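Local coordinates for acetolactate synthase isozyme 1 large subunit (Escherichia coli, PDB 6LPI), which belongs to the thiamine pyrophosphate enzyme family and binds flavin-adenine dinucleotide, thiamine diphosphate and a magnesium ion, at residues B[242-254]-B[399-412]. Residues are numbered along the deposited sequence; the frame is centred on the assembly and turned at random.
Sequences MTLMALGMLPKAH and AQAYPLNRPRQWLT. With FAD (flavin-adenine dinucleotide), chain I.
The seam between the central, Rossmann-like domain and the C-terminal thiamine diphosphate-binding domain is a worked example of how a loop that touches flavin-adenine dinucleotide is held against a second domain. The loop 242-254, which follows central strand 240-242, lies against the end of helix 393-401 and the turn leading into edge strand 410-411. Trp410 joins the polar and apolar parts of the contact: its NE1 gives a 2.8 Å hydrogen bond to Leu244 O, which sits in the indole plane and takes the donor almost head-on, although the bond is bent at the hydrogen (137°). With CG anti to the backbone N (chi1 171°), the ring lies alongside Leu247, whose CD1 makes a CH-pi contact over the five-membered ring, 3.9 Å from its centroid. Leu404 CD1 covers the same face and meets Leu247 CD1 at 3.6 Å. The two branches of Leu244 part: CD1 packs on Ala399 CB at 3.6 Å, CD2 on Thr412 CG2. Gly248, in a type II turn, brings its CA within 3.4 Å of Leu404 O. At the far end Asn405 OD1 accepts a nearly straight bond from Lys252 N (2.7 Å), while Asn405 ND2 is held by Asp383. The Lys252 chain runs past Pro403 CA and bends near its end, so that NZ lies above the plane of the Tyr402 carbonyl, 3.2 Å from Tyr402 O, with a weak second bond to Gln400 O; Leu404 N reaches Tyr402 O from the opposite face. Thr243 OG1 meanwhile donates to FAD O2P, and Leu244 N bonds weakly to FAD O2 (3.5 Å). Apolar packing thus surrounds a carbonyl satisfied by the indole N-H, consistent with Trp410 holding Leu244 where it meets the flavin.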
loop_
_atom_site.group_PDB
_atom_site.type_symbol
_atom_site.label_atom_id
_atom_site.label_comp_id
_atom_site.label_asym_id
_atom_site.label_seq_id
_atom_site.Cartn_x
_atom_site.Cartn_y
_atom_site.Cartn_z
ATOM N N MET B 242 -6.241 13.932 -6.525
ATOM C CA MET B 242 -6.017 12.631 -5.916
ATOM C C MET B 242 -4.574 12.198 -6.117
ATOM O O MET B 242 -3.921 12.585 -7.087
ATOM C CB MET B 242 -6.958 11.574 -6.487
ATOM C CG MET B 242 -8.428 11.862 -6.316
ATOM S SD MET B 242 -9.414 11.240 -7.708
ATOM C CE MET B 242 -9.270 12.565 -8.909
ATOM N N THR B 243 -4.066 11.425 -5.168
ATOM C CA THR B 243 -2.783 10.770 -5.363
ATOM C C THR B 243 -2.951 9.582 -6.296
ATOM O O THR B 243 -4.067 9.205 -6.651
ATOM C CB THR B 243 -2.222 10.285 -4.039
ATOM O OG1 THR B 243 -3.127 9.315 -3.503
ATOM C CG2 THR B 243 -2.078 11.432 -3.067
ATOM N N LEU B 244 -1.830 8.955 -6.663
ATOM C CA LEU B 244 -1.905 7.714 -7.435
ATOM C C LEU B 244 -2.767 6.653 -6.755
ATOM O O LEU B 244 -3.383 5.827 -7.435
ATOM C CB LEU B 244 -0.505 7.161 -7.688
ATOM C CG LEU B 244 -0.466 5.884 -8.534
ATOM C CD1 LEU B 244 -0.928 6.193 -9.929
ATOM C CD2 LEU B 244 0.932 5.313 -8.541
ATOM N N MET B 245 -2.799 6.638 -5.423
ATOM C CA MET B 245 -3.540 5.647 -4.653
ATOM C C MET B 245 -5.010 5.977 -4.510
ATOM O O MET B 245 -5.736 5.180 -3.918
ATOM C CB MET B 245 -2.938 5.507 -3.242
ATOM C CG MET B 245 -1.457 5.164 -3.221
ATOM S SD MET B 245 -1.131 3.723 -4.243
ATOM C CE MET B 245 -1.624 2.474 -3.030
ATOM N N ALA B 246 -5.456 7.140 -4.976
ATOM C CA ALA B 246 -6.835 7.579 -4.792
ATOM C C ALA B 246 -7.621 7.709 -6.097
ATOM O O ALA B 246 -8.784 8.152 -6.071
ATOM C CB ALA B 246 -6.860 8.914 -4.028
ATOM N N LEU B 247 -7.022 7.352 -7.233
ATOM C CA LEU B 247 -7.740 7.399 -8.494
ATOM C C LEU B 247 -9.043 6.614 -8.394
ATOM O O LEU B 247 -9.088 5.518 -7.820
ATOM C CB LEU B 247 -6.874 6.820 -9.602
ATOM C CG LEU B 247 -5.501 7.481 -9.769
ATOM C CD1 LEU B 247 -4.878 7.014 -11.097
ATOM C CD2 LEU B 247 -5.508 9.048 -9.629
ATOM N N GLY B 248 -10.109 7.182 -8.969
ATOM C CA GLY B 248 -11.430 6.609 -8.866
ATOM C C GLY B 248 -12.265 7.112 -7.708
ATOM O O GLY B 248 -13.491 6.922 -7.727
ATOM N N MET B 249 -11.655 7.780 -6.718
ATOM C CA MET B 249 -12.432 8.342 -5.617
ATOM C C MET B 249 -13.407 9.413 -6.108
ATOM O O MET B 249 -14.411 9.687 -5.439
ATOM C CB MET B 249 -11.497 8.885 -4.546
ATOM C CG MET B 249 -10.807 7.815 -3.668
ATOM S SD MET B 249 -11.806 6.461 -2.993
ATOM C CE MET B 249 -13.145 7.359 -2.217
ATOM N N LEU B 250 -13.148 9.998 -7.277
ATOM C CA LEU B 250 -14.141 10.719 -8.053
ATOM C C LEU B 250 -14.016 10.272 -9.501
ATOM O O LEU B 250 -12.898 10.026 -9.974
ATOM C CB LEU B 250 -13.958 12.244 -8.012
ATOM C CG LEU B 250 -14.407 13.108 -6.842
ATOM C CD1 LEU B 250 -14.296 14.542 -7.278
ATOM C CD2 LEU B 250 -15.840 12.816 -6.449
ATOM N N PRO B 251 -15.131 10.140 -10.221
ATOM C CA PRO B 251 -15.049 9.618 -11.588
ATOM C C PRO B 251 -14.216 10.575 -12.418
ATOM O O PRO B 251 -14.240 11.787 -12.194
ATOM C CB PRO B 251 -16.509 9.560 -12.047
ATOM C CG PRO B 251 -17.293 10.290 -11.003
ATOM C CD PRO B 251 -16.520 10.188 -9.740
ATOM N N LYS B 252 -13.469 10.019 -13.375
ATOM C CA LYS B 252 -12.438 10.804 -14.044
ATOM C C LYS B 252 -12.963 12.133 -14.571
ATOM O O LYS B 252 -12.302 13.164 -14.425
ATOM C CB LYS B 252 -11.798 10.014 -15.175
ATOM C CG LYS B 252 -10.752 10.887 -15.837
ATOM C CD LYS B 252 -10.334 10.464 -17.206
ATOM C CE LYS B 252 -8.839 10.666 -17.325
ATOM N NZ LYS B 252 -8.148 9.950 -16.208
ATOM N N ALA B 253 -14.148 12.130 -15.176
ATOM C CA ALA B 253 -14.727 13.321 -15.793
ATOM C C ALA B 253 -15.417 14.246 -14.799
ATOM O O ALA B 253 -15.996 15.252 -15.223
ATOM C CB ALA B 253 -15.713 12.934 -16.890
ATOM N N HIS B 254 -15.406 13.927 -13.510
ATOM C CA HIS B 254 -16.161 14.731 -12.562
ATOM C C HIS B 254 -15.697 16.184 -12.644
ATOM O O HIS B 254 -14.485 16.447 -12.686
ATOM C CB HIS B 254 -15.991 14.198 -11.138
ATOM C CG HIS B 254 -16.802 14.937 -10.115
ATOM N ND1 HIS B 254 -17.789 14.327 -9.369
ATOM C CD2 HIS B 254 -16.754 16.224 -9.692
ATOM C CE1 HIS B 254 -18.326 15.209 -8.546
ATOM N NE2 HIS B 254 -17.718 16.370 -8.724
ATOM N N ALA B 399 -2.389 5.611 -15.498
ATOM C CA ALA B 399 -2.921 6.489 -14.463
ATOM C C ALA B 399 -3.412 7.799 -15.064
ATOM O O ALA B 399 -4.454 8.332 -14.660
ATOM C CB ALA B 399 -1.840 6.761 -13.412
ATOM N N GLN B 400 -2.688 8.310 -16.063
ATOM C CA GLN B 400 -3.044 9.581 -16.669
ATOM C C GLN B 400 -4.322 9.481 -17.496
ATOM O O GLN B 400 -5.165 10.378 -17.436
ATOM C CB GLN B 400 -1.900 10.082 -17.546
ATOM C CG GLN B 400 -0.649 10.509 -16.827
ATOM C CD GLN B 400 0.423 10.992 -17.792
ATOM O OE1 GLN B 400 0.307 10.814 -19.010
ATOM N NE2 GLN B 400 1.465 11.619 -17.256
ATOM N N ALA B 401 -4.487 8.411 -18.296
ATOM C CA ALA B 401 -5.544 8.422 -19.314
ATOM C C ALA B 401 -6.715 7.489 -19.043
ATOM O O ALA B 401 -7.798 7.754 -19.567
ATOM C CB ALA B 401 -4.986 8.111 -20.711
ATOM N N TYR B 402 -6.543 6.408 -18.265
ATOM C CA TYR B 402 -7.653 5.471 -18.079
ATOM C C TYR B 402 -8.753 6.134 -17.253
ATOM O O TYR B 402 -8.465 6.740 -16.213
ATOM C CB TYR B 402 -7.211 4.175 -17.386
ATOM C CG TYR B 402 -8.247 3.087 -17.546
ATOM C CD1 TYR B 402 -9.361 3.040 -16.718
ATOM C CD2 TYR B 402 -8.123 2.115 -18.536
ATOM C CE1 TYR B 402 -10.341 2.068 -16.879
ATOM C CE2 TYR B 402 -9.094 1.129 -18.702
ATOM C CZ TYR B 402 -10.202 1.110 -17.864
ATOM O OH TYR B 402 -11.189 0.155 -18.021
ATOM N N PRO B 403 -10.027 5.988 -17.638
ATOM C CA PRO B 403 -11.113 6.610 -16.852
ATOM C C PRO B 403 -11.480 5.788 -15.625
ATOM O O PRO B 403 -12.523 5.135 -15.550
ATOM C CB PRO B 403 -12.271 6.657 -17.849
ATOM C CG PRO B 403 -11.943 5.670 -18.915
ATOM C CD PRO B 403 -10.533 5.235 -18.799
ATOM N N LEU B 404 -10.621 5.847 -14.615
ATOM C CA LEU B 404 -10.901 5.132 -13.381
ATOM C C LEU B 404 -11.985 5.877 -12.628
ATOM O O LEU B 404 -11.794 7.038 -12.250
ATOM C CB LEU B 404 -9.627 5.016 -12.551
ATOM C CG LEU B 404 -8.479 4.341 -13.304
ATOM C CD1 LEU B 404 -7.153 4.894 -12.850
ATOM C CD2 LEU B 404 -8.567 2.823 -13.063
ATOM N N ASN B 405 -13.125 5.218 -12.412
ATOM C CA ASN B 405 -14.283 5.881 -11.836
ATOM C C ASN B 405 -14.888 5.205 -10.620
ATOM O O ASN B 405 -15.921 5.675 -10.140
ATOM C CB ASN B 405 -15.378 6.081 -12.888
ATOM C CG ASN B 405 -14.838 6.602 -14.195
ATOM O OD1 ASN B 405 -14.067 7.571 -14.202
ATOM N ND2 ASN B 405 -15.292 6.031 -15.306
ATOM N N ARG B 406 -14.263 4.167 -10.080
ATOM C CA ARG B 406 -14.808 3.472 -8.934
ATOM C C ARG B 406 -13.732 3.331 -7.868
ATOM O O ARG B 406 -12.541 3.204 -8.189
ATOM C CB ARG B 406 -15.322 2.060 -9.292
ATOM C CG ARG B 406 -16.663 1.981 -10.013
ATOM C CD ARG B 406 -17.115 0.525 -10.254
ATOM N NE ARG B 406 -16.015 -0.359 -10.644
ATOM C CZ ARG B 406 -15.368 -1.167 -9.804
ATOM N NH1 ARG B 406 -15.705 -1.193 -8.522
ATOM N NH2 ARG B 406 -14.375 -1.937 -10.237
ATOM N N PRO B 407 -14.111 3.368 -6.594
ATOM C CA PRO B 407 -13.177 2.930 -5.554
ATOM C C PRO B 407 -12.876 1.446 -5.707
ATOM O O PRO B 407 -13.680 0.674 -6.234
ATOM C CB PRO B 407 -13.934 3.215 -4.251
ATOM C CG PRO B 407 -14.929 4.260 -4.625
ATOM C CD PRO B 407 -15.327 3.975 -6.032
ATOM N N ARG B 408 -11.687 1.064 -5.253
ATOM C CA ARG B 408 -11.196 -0.310 -5.325
ATOM C C ARG B 408 -11.365 -0.904 -6.720
ATOM O O ARG B 408 -11.594 -2.097 -6.892
ATOM C CB ARG B 408 -11.862 -1.166 -4.252
ATOM C CG ARG B 408 -11.798 -0.466 -2.890
ATOM C CD ARG B 408 -12.160 -1.325 -1.703
ATOM N NE ARG B 408 -10.947 -2.005 -1.270
ATOM C CZ ARG B 408 -10.380 -1.882 -0.069
ATOM N NH1 ARG B 408 -10.915 -1.100 0.865
ATOM N NH2 ARG B 408 -9.262 -2.557 0.201
ATOM N N GLN B 409 -11.180 -0.066 -7.734
ATOM C CA GLN B 409 -11.102 -0.517 -9.118
ATOM C C GLN B 409 -9.682 -0.490 -9.643
ATOM O O GLN B 409 -9.331 -1.294 -10.506
ATOM C CB GLN B 409 -11.999 0.365 -10.003
ATOM C CG GLN B 409 -11.641 0.317 -11.459
ATOM C CD GLN B 409 -12.654 0.996 -12.332
ATOM O OE1 GLN B 409 -13.280 0.354 -13.181
ATOM N NE2 GLN B 409 -12.815 2.306 -12.147
ATOM N N TRP B 410 -8.867 0.375 -9.058
ATOM C CA TRP B 410 -7.511 0.694 -9.478
ATOM C C TRP B 410 -6.536 0.062 -8.490
ATOM O O TRP B 410 -6.563 0.382 -7.295
ATOM C CB TRP B 410 -7.363 2.212 -9.527
ATOM C CG TRP B 410 -6.027 2.781 -9.731
ATOM C CD1 TRP B 410 -5.331 3.570 -8.859
ATOM C CD2 TRP B 410 -5.225 2.679 -10.911
ATOM N NE1 TRP B 410 -4.135 3.955 -9.421
ATOM C CE2 TRP B 410 -4.042 3.413 -10.675
ATOM C CE3 TRP B 410 -5.375 2.011 -12.128
ATOM C CZ2 TRP B 410 -3.027 3.510 -11.616
ATOM C CZ3 TRP B 410 -4.364 2.112 -13.062
ATOM C CH2 TRP B 410 -3.202 2.860 -12.801
ATOM N N LEU B 411 -5.740 -0.890 -8.978
ATOM C CA LEU B 411 -4.756 -1.637 -8.199
ATOM C C LEU B 411 -3.374 -1.341 -8.763
ATOM O O LEU B 411 -3.005 -1.861 -9.822
ATOM C CB LEU B 411 -5.008 -3.147 -8.258
ATOM C CG LEU B 411 -5.902 -3.902 -7.265
ATOM C CD1 LEU B 411 -7.276 -3.304 -7.161
ATOM C CD2 LEU B 411 -5.997 -5.376 -7.628
ATOM N N THR B 412 -2.579 -0.581 -8.034
ATOM C CA THR B 412 -1.208 -0.319 -8.442
ATOM C C THR B 412 -0.307 -0.334 -7.216
ATOM O O THR B 412 -0.758 -0.143 -6.088
ATOM C CB THR B 412 -1.081 1.020 -9.174
ATOM O OG1 THR B 412 0.150 1.053 -9.911
ATOM C CG2 THR B 412 -1.111 2.161 -8.203
HETATM P PA FAD I . -0.978 6.023 0.908
HETATM O O1A FAD I . -1.813 5.358 -0.116
HETATM O O2A FAD I . 0.147 5.221 1.506
HETATM O O5B FAD I . -2.070 6.453 1.966
HETATM C C5B FAD I . -2.071 5.925 3.308
HETATM C C4B FAD I . -2.373 7.068 4.239
HETATM O O4B FAD I . -3.793 7.108 4.544
HETATM C C3B FAD I . -1.666 6.991 5.588
HETATM O O3B FAD I . -1.306 8.314 5.987
HETATM C C2B FAD I . -2.732 6.319 6.461
HETATM O O2B FAD I . -2.567 6.521 7.857
HETATM C C1B FAD I . -3.964 7.050 5.947
HETATM N N9A FAD I . -5.235 6.408 6.237
HETATM C C8A FAD I . -5.609 5.121 5.958
HETATM N N7A FAD I . -6.838 4.830 6.322
HETATM C C5A FAD I . -7.303 6.010 6.881
HETATM C C6A FAD I . -8.535 6.367 7.468
HETATM N N6A FAD I . -9.569 5.531 7.592
HETATM N N1A FAD I . -8.664 7.626 7.940
HETATM C C2A FAD I . -7.631 8.466 7.827
HETATM N N3A FAD I . -6.431 8.247 7.289
HETATM C C4A FAD I . -6.325 6.991 6.837
HETATM N N1 FAD I . 1.969 9.540 -6.477
HETATM C C2 FAD I . 1.423 10.764 -6.722
HETATM O O2 FAD I . 0.630 11.271 -5.939
HETATM N N3 FAD I . 1.749 11.450 -7.878
HETATM C C4 FAD I . 2.611 11.014 -8.862
HETATM O O4 FAD I . 2.820 11.713 -9.851
HETATM C C4X FAD I . 3.199 9.711 -8.588
HETATM N N5 FAD I . 4.035 9.205 -9.470
HETATM C C5X FAD I . 4.576 7.952 -9.208
HETATM C C6 FAD I . 5.458 7.390 -10.133
HETATM C C7 FAD I . 6.013 6.129 -9.916
HETATM C C7M FAD I . 6.973 5.555 -10.922
HETATM C C8 FAD I . 5.687 5.418 -8.749
HETATM C C8M FAD I . 6.287 4.058 -8.478
HETATM C C9 FAD I . 4.809 5.978 -7.824
HETATM C C9A FAD I . 4.262 7.237 -8.039
HETATM N N10 FAD I . 3.367 7.826 -7.120
HETATM C C10 FAD I . 2.815 9.056 -7.363
HETATM C "C1'" FAD I . 2.989 7.132 -5.889
HETATM C "C2'" FAD I . 3.785 7.604 -4.682
HETATM O "O2'" FAD I . 5.038 6.924 -4.621
HETATM C "C3'" FAD I . 3.002 7.291 -3.407
HETATM O "O3'" FAD I . 2.712 5.898 -3.354
HETATM C "C4'" FAD I . 1.693 8.060 -3.267
HETATM O "O4'" FAD I . 1.878 9.375 -3.777
HETATM C "C5'" FAD I . 1.223 8.134 -1.834
HETATM O "O5'" FAD I . -0.181 8.450 -1.814
HETATM P P FAD I . -0.957 8.522 -0.469
HETATM O O1P FAD I . -0.587 9.826 0.240
HETATM O O2P FAD I . -2.267 8.271 -0.707
HETATM O O3P FAD I . -0.323 7.342 0.317
#